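Side-chain contacts in nadb-ler3 (Gallus gallus, PDB 3WXB), which reduces carbonyl compounds with NADH or NADPH as a member of the short-chain dehydrogenase/reductase family: residues V224-G229 and G252-V257; V43-A48 and T246-V251; I174-S179 and R210-G215. All blocks are in the same frame, centred on the assembly; numbering follows the deposited sequence.

The three contacts lie on and around the parallel sheet of a Rossmann fold. Along the chain, contact 3 (174-179 with 210-215) closes before contact 1 (224-229 with 252-257) opens, and is nested inside the loop closed by contact 2 (43-48 with 246-251); contacts 1 and 2 interleave. Contacts 1 and 2 share helix 247-260, with centres about 11 Å apart, and P228 O lies 2.8 Å from S250 OG, a probable hydrogen bond. Contacts 1 and 3, about 13 Å between centres, use neighbouring strands 222-227 and 173-177. The centres of contacts 2 and 3 are about 21 Å apart, so contacts 1 and 3 border the nicotinamide end of NADPH while contact 2 joins two helices farther from it.

Contact 1 (V224-G229 and G252-V257); sequences VALHPG and GGMLKV. With NDP (NADPH dihydro-nicotinamide-adenine-dinucleotide phosphate), chain C.
M254 meets L226 and P228 through purely apolar contact, with no hydrogen bond between the segments. Its CG lies 3.8 Å from L226 CD1, and the two side chains run at a slant to one another. Past CG the methionine chain bends at chi3 (-75°), which turns its methyl onto the proline: M254 CE is 3.7 Å from P228 CB. SD sits at the bend, within van der Waals distance of both L226 CD1 and P228 CB. One helical turn on, V257 CG1 makes a looser contact with L226 CD2 at 4.4 Å. All four residues are buried.

Contacts with the cofactor come from the other side of the proline ring and from the residues flanking it. P228 CG is 3.4 Å from NADPH C6N, and the carbonyl G229 O approaches C4N to 3.1 Å. H227 CE1 lies 3.8 Å from NADPH C5N. P228 thus spans the distance between the methionine and the nicotinamide ring.

Strand 222-227 runs between strands 173-177 and 269-271 in the parallel sheet, and helix 247-260 packs on it. M254 also touches I38 and F42 of helix 37-47, I177 of strand 173-177 and the loop residue W272.

Contact 2 (V43-A48 and T246-V251); sequences VQHLLA and TVDESV
Two helical segments face each other here, closest at H45 and V251, whose CA atoms are 7.4 Å apart; the first lies at the end of helix 37-47 and the second opens helix 247-260. Nearly all of the contact is made by the imidazole of H45, which meets D248 at its edge and V251 over one face.

At the edge, H45 NE2 donates to D248 OD1 over 2.8 Å, with an N-H...O angle of 167°. The acceptor lies almost in the imidazole plane, whereas the carboxylate is turned by 43° against the ring and receives the proton on the anti side of OD1, tilted out of the carboxylate plane. The aspartate belongs to the first turn of its helix and is exposed, so this bond lies at the outer margin of the interface. A carboxylate so near would be expected to stabilise a protonated imidazole.

Over the face, the methyl V251 CG2 forms a CH-pi contact, 3.7 Å from the centroid of the H45 ring. It is displaced toward the CG-CD2 side, with CG2 only 3.4 Å from H45 CG. V251 holds an unstaggered chi1 of -17°, CG1 almost eclipsing its backbone N, a presumably strained setting in which CG2 lies over the ring. Edge bond and methyl together would be expected to restrict rotation of the ring about its CB-CG bond.

The helix that carries D248 and V251 has its start fixed by a capping box: E249 N donates to T246 OG1 at 3.1 Å, while T246 N, at the N-cap, donates to E249 OE1 at 2.9 Å.

In this Rossmann fold, helix 37-47, which follows strand 28-31 and includes the NADPH-binding I38, thus packs against the N-terminal turns of helix 247-260, with V251 close to I38.

Contact 3 (I174-S179 and R210-G215); sequences IINISS and RCQSMG. With NDP (NADPH dihydro-nicotinamide-adenine-dinucleotide phosphate), chain C; EDO (1,2-ethanediol), chain D.
Strand 173-177 and helix 196-216 approach with their backbones well separated, the nearest CA pair being I174 and Q212 at 8.6 Å, so side chains span the gap. Q212 does most of this: its chain runs extended beyond CG (chi2 179°) and brings the amide up to the strand. There it lies close to the amide of N176, the two planes only 16° apart; it also comes up against the CG2 branch of I174, the two side chains crossing at about a right angle.

The N176 amide is buried and gripped at both ends: ND2 donates to T209 OG1 of the helix and OD1 accepts from N115 ND2 of the adjacent strand 112-115. Together these bonds fix the rotation of the amide. On the helix, S213 OG donates to R210 O at 2.7 Å, and the same oxygen accepts from M214 N at 3.2 Å. The helix also packs on the second subunit: Q212 touches I125 of that subunit, and R210 and M214 its L187.

Where strand 173-177 ends, the chain reaches NADPH. I177 CG2 lies 3.3 Å from the ribose O4D, and S178 O is 3.2 Å from NADPH C6N. S179 OG hydrogen-bonds at 2.5 Å to O2 of a 1,2-ethanediol, probably from the crystallisation liquor, which Y198 OH also binds. I177 O accepts from K202 NZ; S179, Y198 and K202 probably correspond to the Ser-Tyr-Lys active site of short-chain dehydrogenases/reductases.

Contact 1 (V224-G229 and G252-V257)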
loop_
_atom_site.group_PDB
_atom_site.type_symbol
_atom_site.label_atom_id
_atom_site.label_comp_id
_atom_site.label_asym_id
_atom_site.label_seq_id
_atom_site.Cartn_x
_atom_site.Cartn_y
_atom_site.Cartn_z
ATOM N N VAL A 224 4.367 -9.078 12.085
ATOM C CA VAL A 224 3.057 -9.614 11.724
ATOM C C VAL A 224 2.076 -8.437 11.551
ATOM O O VAL A 224 2.286 -7.411 12.186
ATOM C CB VAL A 224 2.487 -10.584 12.780
ATOM C CG1 VAL A 224 2.116 -9.869 14.119
ATOM C CG2 VAL A 224 1.283 -11.339 12.217
ATOM N N ALA A 225 1.064 -8.600 10.701
ATOM C CA ALA A 225 0.009 -7.588 10.490
ATOM C C ALA A 225 -1.230 -8.187 11.118
ATOM O O ALA A 225 -1.524 -9.366 10.828
ATOM C CB ALA A 225 -0.238 -7.417 8.965
ATOM N N LEU A 226 -1.970 -7.431 11.933
ATOM C CA LEU A 226 -3.233 -7.901 12.511
ATOM C C LEU A 226 -4.443 -7.078 12.093
ATOM O O LEU A 226 -4.396 -5.830 12.083
ATOM C CB LEU A 226 -3.178 -7.818 14.050
ATOM C CG LEU A 226 -2.086 -8.631 14.763
ATOM C CD1 LEU A 226 -2.206 -8.528 16.281
ATOM C CD2 LEU A 226 -2.130 -10.057 14.297
ATOM N N HIS A 227 -5.522 -7.749 11.780
ATOM C CA HIS A 227 -6.799 -7.096 11.667
ATOM C C HIS A 227 -7.511 -7.244 12.997
ATOM O O HIS A 227 -7.710 -8.384 13.443
ATOM C CB HIS A 227 -7.629 -7.777 10.564
ATOM C CG HIS A 227 -9.018 -7.241 10.462
ATOM N ND1 HIS A 227 -9.268 -5.886 10.284
ATOM C CD2 HIS A 227 -10.227 -7.843 10.568
ATOM C CE1 HIS A 227 -10.578 -5.691 10.282
ATOM N NE2 HIS A 227 -11.182 -6.857 10.446
ATOM N N PRO A 228 -7.902 -6.115 13.649
ATOM C CA PRO A 228 -8.466 -6.074 15.005
ATOM C C PRO A 228 -9.924 -6.344 15.008
ATOM O O PRO A 228 -10.522 -6.427 16.056
ATOM C CB PRO A 228 -8.162 -4.648 15.472
ATOM C CG PRO A 228 -8.178 -3.860 14.186
ATOM C CD PRO A 228 -7.603 -4.735 13.137
ATOM N N GLY A 229 -10.497 -6.525 13.838
ATOM C CA GLY A 229 -11.921 -6.722 13.745
ATOM C C GLY A 229 -12.561 -5.351 13.428
ATOM O O GLY A 229 -11.862 -4.385 13.200
ATOM N N GLY A 252 -8.103 -8.303 23.650
ATOM C CA GLY A 252 -7.910 -9.584 24.405
ATOM C C GLY A 252 -7.623 -10.668 23.389
ATOM O O GLY A 252 -6.715 -11.465 23.583
ATOM N N GLY A 253 -8.355 -10.662 22.269
ATOM C CA GLY A 253 -8.102 -11.596 21.176
ATOM C C GLY A 253 -6.710 -11.438 20.576
ATOM O O GLY A 253 -5.962 -12.441 20.454
ATOM N N MET A 254 -6.340 -10.197 20.169
ATOM C CA MET A 254 -5.024 -9.979 19.581
ATOM C C MET A 254 -3.861 -10.424 20.462
ATOM O O MET A 254 -2.810 -10.876 19.979
ATOM C CB MET A 254 -4.827 -8.495 19.116
ATOM C CG MET A 254 -5.707 -8.192 17.806
ATOM S SD MET A 254 -5.335 -6.515 17.241
ATOM C CE MET A 254 -6.237 -5.550 18.495
ATOM N N LEU A 255 -4.002 -10.224 21.757
ATOM C CA LEU A 255 -2.914 -10.569 22.624
ATOM C C LEU A 255 -2.816 -12.116 22.729
ATOM O O LEU A 255 -1.722 -12.645 22.812
ATOM C CB LEU A 255 -3.134 -9.897 24.016
ATOM C CG LEU A 255 -2.793 -8.393 24.106
ATOM C CD1 LEU A 255 -1.446 -8.032 23.520
ATOM C CD2 LEU A 255 -3.750 -7.695 23.239
ATOM N N LYS A 256 -3.947 -12.819 22.729
ATOM C CA LYS A 256 -3.905 -14.318 22.683
ATOM C C LYS A 256 -3.218 -14.800 21.388
ATOM O O LYS A 256 -2.266 -15.628 21.404
ATOM C CB LYS A 256 -5.332 -14.863 22.834
ATOM C CG LYS A 256 -5.696 -15.035 24.374
ATOM C CD LYS A 256 -7.104 -14.913 24.839
ATOM C CE LYS A 256 -8.176 -15.229 23.879
ATOM N NZ LYS A 256 -9.425 -14.847 24.665
ATOM N N VAL A 257 -3.618 -14.182 20.259
ATOM C CA VAL A 257 -2.951 -14.424 18.987
ATOM C C VAL A 257 -1.484 -14.239 19.127
ATOM O O VAL A 257 -0.717 -15.183 18.809
ATOM C CB VAL A 257 -3.498 -13.547 17.806
ATOM C CG1 VAL A 257 -2.576 -13.794 16.524
ATOM C CG2 VAL A 257 -4.905 -13.901 17.561
HETATM P PA NDP C . -9.098 5.816 16.734
HETATM O O1A NDP C . -9.452 6.803 15.669
HETATM O O2A NDP C . -10.065 5.575 17.727
HETATM O O5B NDP C . -7.827 6.184 17.430
HETATM C C5B NDP C . -6.729 6.704 16.628
HETATM C C4B NDP C . -5.530 6.771 17.508
HETATM O O4B NDP C . -4.263 7.026 16.684
HETATM C C3B NDP C . -5.579 7.951 18.509
HETATM O O3B NDP C . -4.696 7.544 19.636
HETATM C C2B NDP C . -4.874 9.066 17.716
HETATM O O2B NDP C . -4.352 10.132 18.537
HETATM C C1B NDP C . -3.695 8.281 17.077
HETATM N N9A NDP C . -3.147 9.062 15.844
HETATM C C8A NDP C . -3.743 9.383 14.669
HETATM N N7A NDP C . -2.868 10.097 13.933
HETATM C C5A NDP C . -1.803 10.341 14.678
HETATM C C6A NDP C . -0.661 11.006 14.431
HETATM N N6A NDP C . -0.510 11.623 13.245
HETATM N N1A NDP C . 0.315 11.040 15.354
HETATM C C2A NDP C . 0.174 10.361 16.538
HETATM N N3A NDP C . -1.021 9.699 16.788
HETATM C C4A NDP C . -1.954 9.669 15.842
HETATM O O3 NDP C . -8.715 4.479 15.861
HETATM P PN NDP C . -8.838 2.966 16.418
HETATM O O1N NDP C . -10.128 2.444 15.985
HETATM O O2N NDP C . -8.403 2.879 17.824
HETATM O O5D NDP C . -7.712 2.331 15.422
HETATM C C5D NDP C . -6.371 1.979 15.813
HETATM C C4D NDP C . -5.752 1.146 14.680
HETATM O O4D NDP C . -6.601 0.045 14.396
HETATM C C3D NDP C . -5.739 2.007 13.383
HETATM O O3D NDP C . -4.492 1.718 12.760
HETATM C C2D NDP C . -6.864 1.510 12.571
HETATM O O2D NDP C . -6.636 1.689 11.175
HETATM C C1D NDP C . -6.904 0.050 12.953
HETATM N N1N NDP C . -8.237 -0.546 12.675
HETATM C C2N NDP C . -9.408 -0.130 13.325
HETATM C C3N NDP C . -10.635 -0.733 13.025
HETATM C C7N NDP C . -11.827 -0.392 13.690
HETATM O O7N NDP C . -12.880 -0.938 13.354
HETATM N N7N NDP C . -11.732 0.445 14.770
HETATM C C4N NDP C . -10.706 -1.725 12.025
HETATM C C5N NDP C . -9.561 -2.158 11.343
HETATM C C6N NDP C . -8.322 -1.564 11.632
HETATM P P2B NDP C . -5.262 11.483 18.820
HETATM O O1X NDP C . -4.127 12.380 19.086
HETATM O O2X NDP C . -6.130 11.034 19.918
HETATM O O3X NDP C . -5.945 11.749 17.525
#

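Contact 2 (V43-A48 and T246-V251)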
loop_
_atom_site.group_PDB
_atom_site.type_symbol
_atom_site.label_atom_id
_atom_site.label_comp_id
_atom_site.label_asym_id
_atom_site.label_seq_id
_atom_site.Cartn_x
_atom_site.Cartn_y
_atom_site.Cartn_z
ATOM N N VAL A 43 -2.852 -0.849 26.050
ATOM C CA VAL A 43 -2.163 -0.418 27.302
ATOM C C VAL A 43 -2.770 -1.059 28.537
ATOM O O VAL A 43 -2.024 -1.645 29.358
ATOM C CB VAL A 43 -2.022 1.128 27.408
ATOM C CG1 VAL A 43 -1.625 1.560 28.839
ATOM C CG2 VAL A 43 -0.930 1.561 26.397
ATOM N N GLN A 44 -4.086 -0.974 28.654
ATOM C CA GLN A 44 -4.817 -1.553 29.782
ATOM C C GLN A 44 -4.614 -3.088 29.877
ATOM O O GLN A 44 -4.468 -3.658 30.962
ATOM C CB GLN A 44 -6.319 -1.268 29.629
ATOM C CG GLN A 44 -6.704 0.262 29.597
ATOM C CD GLN A 44 -8.113 0.474 29.236
ATOM O OE1 GLN A 44 -8.681 -0.239 28.373
ATOM N NE2 GLN A 44 -8.740 1.461 29.887
ATOM N N HIS A 45 -4.671 -3.770 28.726
ATOM C CA HIS A 45 -4.507 -5.226 28.714
ATOM C C HIS A 45 -3.089 -5.634 29.002
ATOM O O HIS A 45 -2.852 -6.660 29.726
ATOM C CB HIS A 45 -5.049 -5.835 27.405
ATOM C CG HIS A 45 -6.542 -5.934 27.383
ATOM N ND1 HIS A 45 -7.214 -7.137 27.378
ATOM C CD2 HIS A 45 -7.495 -4.973 27.350
ATOM C CE1 HIS A 45 -8.523 -6.913 27.343
ATOM N NE2 HIS A 45 -8.715 -5.605 27.335
ATOM N N LEU A 46 -2.132 -4.861 28.475
ATOM C CA LEU A 46 -0.722 -5.139 28.763
ATOM C C LEU A 46 -0.426 -4.972 30.246
ATOM O O LEU A 46 0.375 -5.736 30.818
ATOM C CB LEU A 46 0.219 -4.234 27.995
ATOM C CG LEU A 46 0.872 -4.602 26.635
ATOM C CD1 LEU A 46 0.755 -6.068 26.159
ATOM C CD2 LEU A 46 0.566 -3.586 25.516
ATOM N N LEU A 47 -1.042 -3.954 30.853
ATOM C CA LEU A 47 -0.795 -3.695 32.278
ATOM C C LEU A 47 -1.390 -4.789 33.134
ATOM O O LEU A 47 -0.848 -5.094 34.179
ATOM C CB LEU A 47 -1.301 -2.298 32.681
ATOM C CG LEU A 47 -0.522 -1.137 32.042
ATOM C CD1 LEU A 47 -1.313 0.193 32.175
ATOM C CD2 LEU A 47 0.863 -1.022 32.648
ATOM N N ALA A 48 -2.510 -5.347 32.684
ATOM C CA ALA A 48 -3.234 -6.390 33.371
ATOM C C ALA A 48 -2.722 -7.838 33.078
ATOM O O ALA A 48 -3.425 -8.806 33.391
ATOM C CB ALA A 48 -4.704 -6.283 33.012
ATOM N N THR A 246 -15.963 -5.215 20.809
ATOM C CA THR A 246 -15.530 -4.169 21.716
ATOM C C THR A 246 -13.998 -4.159 21.681
ATOM O O THR A 246 -13.375 -5.107 21.222
ATOM C CB THR A 246 -16.040 -4.471 23.185
ATOM O OG1 THR A 246 -15.451 -5.697 23.628
ATOM C CG2 THR A 246 -17.639 -4.582 23.253
ATOM N N VAL A 247 -13.410 -3.076 22.172
ATOM C CA VAL A 247 -11.995 -2.916 22.307
ATOM C C VAL A 247 -11.451 -4.043 23.178
ATOM O O VAL A 247 -10.356 -4.595 22.888
ATOM C CB VAL A 247 -11.697 -1.537 22.956
ATOM C CG1 VAL A 247 -10.320 -1.483 23.532
ATOM C CG2 VAL A 247 -11.906 -0.396 21.918
ATOM N N ASP A 248 -12.206 -4.418 24.220
ATOM C CA ASP A 248 -11.721 -5.472 25.126
ATOM C C ASP A 248 -11.635 -6.805 24.405
ATOM O O ASP A 248 -10.656 -7.550 24.565
ATOM C CB ASP A 248 -12.563 -5.592 26.409
ATOM C CG ASP A 248 -12.260 -4.454 27.402
ATOM O OD1 ASP A 248 -11.076 -4.079 27.575
ATOM O OD2 ASP A 248 -13.210 -3.945 28.003
ATOM N N GLU A 249 -12.646 -7.081 23.592
ATOM C CA GLU A 249 -12.710 -8.339 22.830
ATOM C C GLU A 249 -11.616 -8.369 21.761
ATOM O O GLU A 249 -10.920 -9.368 21.570
ATOM C CB GLU A 249 -14.072 -8.462 22.155
ATOM C CG GLU A 249 -15.257 -8.837 23.102
ATOM C CD GLU A 249 -16.615 -8.683 22.433
ATOM O OE1 GLU A 249 -16.765 -7.921 21.436
ATOM O OE2 GLU A 249 -17.572 -9.324 22.906
ATOM N N SER A 250 -11.462 -7.234 21.061
ATOM C CA SER A 250 -10.495 -7.133 19.969
ATOM C C SER A 250 -9.104 -7.249 20.576
ATOM O O SER A 250 -8.306 -8.065 20.132
ATOM C CB SER A 250 -10.669 -5.789 19.204
ATOM O OG SER A 250 -9.481 -5.506 18.459
ATOM N N VAL A 251 -8.760 -6.414 21.559
ATOM C CA VAL A 251 -7.420 -6.541 22.095
ATOM C C VAL A 251 -7.121 -7.790 22.907
ATOM O O VAL A 251 -6.008 -8.246 22.862
ATOM C CB VAL A 251 -6.733 -5.249 22.686
ATOM C CG1 VAL A 251 -7.384 -3.902 22.277
ATOM C CG2 VAL A 251 -6.241 -5.398 24.073
#

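Contact 3 (I174-S179 and R210-G215)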
loop_
_atom_site.group_PDB
_atom_site.type_symbol
_atom_site.label_atom_id
_atom_site.label_comp_id
_atom_site.label_asym_id
_atom_site.label_seq_id
_atom_site.Cartn_x
_atom_site.Cartn_y
_atom_site.Cartn_z
ATOM N N ILE A 174 7.603 -6.739 15.840
ATOM C CA ILE A 174 6.896 -5.576 15.363
ATOM C C ILE A 174 5.497 -6.024 14.977
ATOM O O ILE A 174 5.326 -6.917 14.215
ATOM C CB ILE A 174 7.605 -4.937 14.154
ATOM C CG1 ILE A 174 8.972 -4.403 14.536
ATOM C CG2 ILE A 174 6.753 -3.865 13.537
ATOM C CD1 ILE A 174 9.886 -4.256 13.428
ATOM N N ILE A 175 4.518 -5.389 15.552
ATOM C CA ILE A 175 3.157 -5.667 15.291
ATOM C C ILE A 175 2.549 -4.464 14.546
ATOM O O ILE A 175 2.488 -3.405 15.066
ATOM C CB ILE A 175 2.358 -5.901 16.587
ATOM C CG1 ILE A 175 3.083 -6.855 17.515
ATOM C CG2 ILE A 175 0.955 -6.329 16.304
ATOM C CD1 ILE A 175 3.644 -8.039 16.797
ATOM N N ASN A 176 2.110 -4.669 13.327
ATOM C CA ASN A 176 1.419 -3.636 12.579
ATOM C C ASN A 176 -0.083 -3.799 12.558
ATOM O O ASN A 176 -0.560 -4.761 12.031
ATOM C CB ASN A 176 1.994 -3.535 11.190
ATOM C CG ASN A 176 3.389 -3.087 11.203
ATOM O OD1 ASN A 176 3.740 -2.282 11.987
ATOM N ND2 ASN A 176 4.194 -3.647 10.371
ATOM N N ILE A 177 -0.824 -2.856 13.141
ATOM C CA ILE A 177 -2.276 -3.009 13.181
ATOM C C ILE A 177 -2.848 -2.561 11.812
ATOM O O ILE A 177 -2.910 -1.339 11.522
ATOM C CB ILE A 177 -2.927 -2.213 14.314
ATOM C CG1 ILE A 177 -2.243 -2.522 15.654
ATOM C CG2 ILE A 177 -4.474 -2.488 14.339
ATOM C CD1 ILE A 177 -2.364 -4.071 16.073
ATOM N N SER A 178 -3.334 -3.521 11.030
ATOM C CA SER A 178 -3.722 -3.280 9.662
ATOM C C SER A 178 -5.228 -3.449 9.601
ATOM O O SER A 178 -5.890 -3.301 10.625
ATOM C CB SER A 178 -2.987 -4.270 8.760
ATOM O OG SER A 178 -3.152 -3.988 7.375
ATOM N N SER A 179 -5.777 -3.828 8.458
ATOM C CA SER A 179 -7.224 -3.941 8.304
ATOM C C SER A 179 -7.518 -4.808 7.097
ATOM O O SER A 179 -6.816 -4.724 6.086
ATOM C CB SER A 179 -7.869 -2.564 8.022
ATOM O OG SER A 179 -9.265 -2.757 7.956
ATOM N N ARG A 210 5.370 -7.630 5.424
ATOM C CA ARG A 210 6.025 -8.683 4.678
ATOM C C ARG A 210 7.531 -8.401 4.486
ATOM O O ARG A 210 8.348 -9.239 4.789
ATOM C CB ARG A 210 5.324 -8.884 3.337
ATOM C CG ARG A 210 5.461 -10.232 2.695
ATOM C CD ARG A 210 4.743 -11.213 3.516
ATOM N NE ARG A 210 4.293 -12.418 2.865
ATOM C CZ ARG A 210 5.034 -13.212 2.124
ATOM N NH1 ARG A 210 6.273 -12.894 1.858
ATOM N NH2 ARG A 210 4.528 -14.322 1.617
ATOM N N CYS A 211 7.869 -7.223 3.961
ATOM C CA CYS A 211 9.255 -6.880 3.732
ATOM C C CYS A 211 10.049 -6.894 5.051
ATOM O O CYS A 211 11.209 -7.320 5.060
ATOM C CB CYS A 211 9.430 -5.482 3.041
ATOM S SG CYS A 211 8.700 -5.507 1.368
ATOM N N GLN A 212 9.473 -6.334 6.105
ATOM C CA GLN A 212 10.096 -6.320 7.422
ATOM C C GLN A 212 10.350 -7.781 7.872
ATOM O O GLN A 212 11.428 -8.098 8.363
ATOM C CB GLN A 212 9.184 -5.606 8.414
ATOM C CG GLN A 212 9.122 -4.070 8.267
ATOM C CD GLN A 212 8.176 -3.391 9.249
ATOM O OE1 GLN A 212 8.493 -2.325 9.814
ATOM N NE2 GLN A 212 7.063 -3.947 9.448
ATOM N N SER A 213 9.375 -8.641 7.709
ATOM C CA SER A 213 9.597 -10.028 8.166
ATOM C C SER A 213 10.823 -10.637 7.466
ATOM O O SER A 213 11.655 -11.337 8.098
ATOM C CB SER A 213 8.359 -10.924 7.962
ATOM O OG SER A 213 8.235 -11.280 6.573
ATOM N N MET A 214 10.970 -10.313 6.183
ATOM C CA MET A 214 12.052 -10.888 5.406
ATOM C C MET A 214 13.386 -10.279 5.795
ATOM O O MET A 214 14.326 -11.021 6.030
ATOM C CB MET A 214 11.814 -10.721 3.892
ATOM C CG MET A 214 10.641 -11.495 3.388
ATOM S SD MET A 214 11.141 -13.249 3.240
ATOM C CE MET A 214 12.263 -13.160 1.838
ATOM N N GLY A 215 13.462 -8.946 5.812
ATOM C CA GLY A 215 14.727 -8.231 6.024
ATOM C C GLY A 215 15.170 -8.263 7.484
ATOM O O GLY A 215 16.364 -8.153 7.757
HETATM P PA NDP C . -9.098 5.816 16.734
HETATM O O1A NDP C . -9.452 6.803 15.669
HETATM O O2A NDP C . -10.065 5.575 17.727
HETATM O O5B NDP C . -7.827 6.184 17.430
HETATM C C5B NDP C . -6.729 6.704 16.628
HETATM C C4B NDP C . -5.530 6.771 17.508
HETATM O O4B NDP C . -4.263 7.026 16.684
HETATM C C3B NDP C . -5.579 7.951 18.509
HETATM O O3B NDP C . -4.696 7.544 19.636
HETATM C C2B NDP C . -4.874 9.066 17.716
HETATM O O2B NDP C . -4.352 10.132 18.537
HETATM C C1B NDP C . -3.695 8.281 17.077
HETATM N N9A NDP C . -3.147 9.062 15.844
HETATM C C8A NDP C . -3.743 9.383 14.669
HETATM N N7A NDP C . -2.868 10.097 13.933
HETATM C C5A NDP C . -1.803 10.341 14.678
HETATM C C6A NDP C . -0.661 11.006 14.431
HETATM N N6A NDP C . -0.510 11.623 13.245
HETATM N N1A NDP C . 0.315 11.040 15.354
HETATM C C2A NDP C . 0.174 10.361 16.538
HETATM N N3A NDP C . -1.021 9.699 16.788
HETATM C C4A NDP C . -1.954 9.669 15.842
HETATM O O3 NDP C . -8.715 4.479 15.861
HETATM P PN NDP C . -8.838 2.966 16.418
HETATM O O1N NDP C . -10.128 2.444 15.985
HETATM O O2N NDP C . -8.403 2.879 17.824
HETATM O O5D NDP C . -7.712 2.331 15.422
HETATM C C5D NDP C . -6.371 1.979 15.813
HETATM C C4D NDP C . -5.752 1.146 14.680
HETATM O O4D NDP C . -6.601 0.045 14.396
HETATM C C3D NDP C . -5.739 2.007 13.383
HETATM O O3D NDP C . -4.492 1.718 12.760
HETATM C C2D NDP C . -6.864 1.510 12.571
HETATM O O2D NDP C . -6.636 1.689 11.175
HETATM C C1D NDP C . -6.904 0.050 12.953
HETATM N N1N NDP C . -8.237 -0.546 12.675
HETATM C C2N NDP C . -9.408 -0.130 13.325
HETATM C C3N NDP C . -10.635 -0.733 13.025
HETATM C C7N NDP C . -11.827 -0.392 13.690
HETATM O O7N NDP C . -12.880 -0.938 13.354
HETATM N N7N NDP C . -11.732 0.445 14.770
HETATM C C4N NDP C . -10.706 -1.725 12.025
HETATM C C5N NDP C . -9.561 -2.158 11.343
HETATM C C6N NDP C . -8.322 -1.564 11.632
HETATM P P2B NDP C . -5.262 11.483 18.820
HETATM O O1X NDP C . -4.127 12.380 19.086
HETATM O O2X NDP C . -6.130 11.034 19.918
HETATM O O3X NDP C . -5.945 11.749 17.525
HETATM C C1 EDO D . -12.322 0.544 9.619
HETATM O O1 EDO D . -13.330 1.206 8.794
HETATM C C2 EDO D . -12.107 -0.872 9.067
HETATM O O2 EDO D . -10.666 -0.854 8.862
#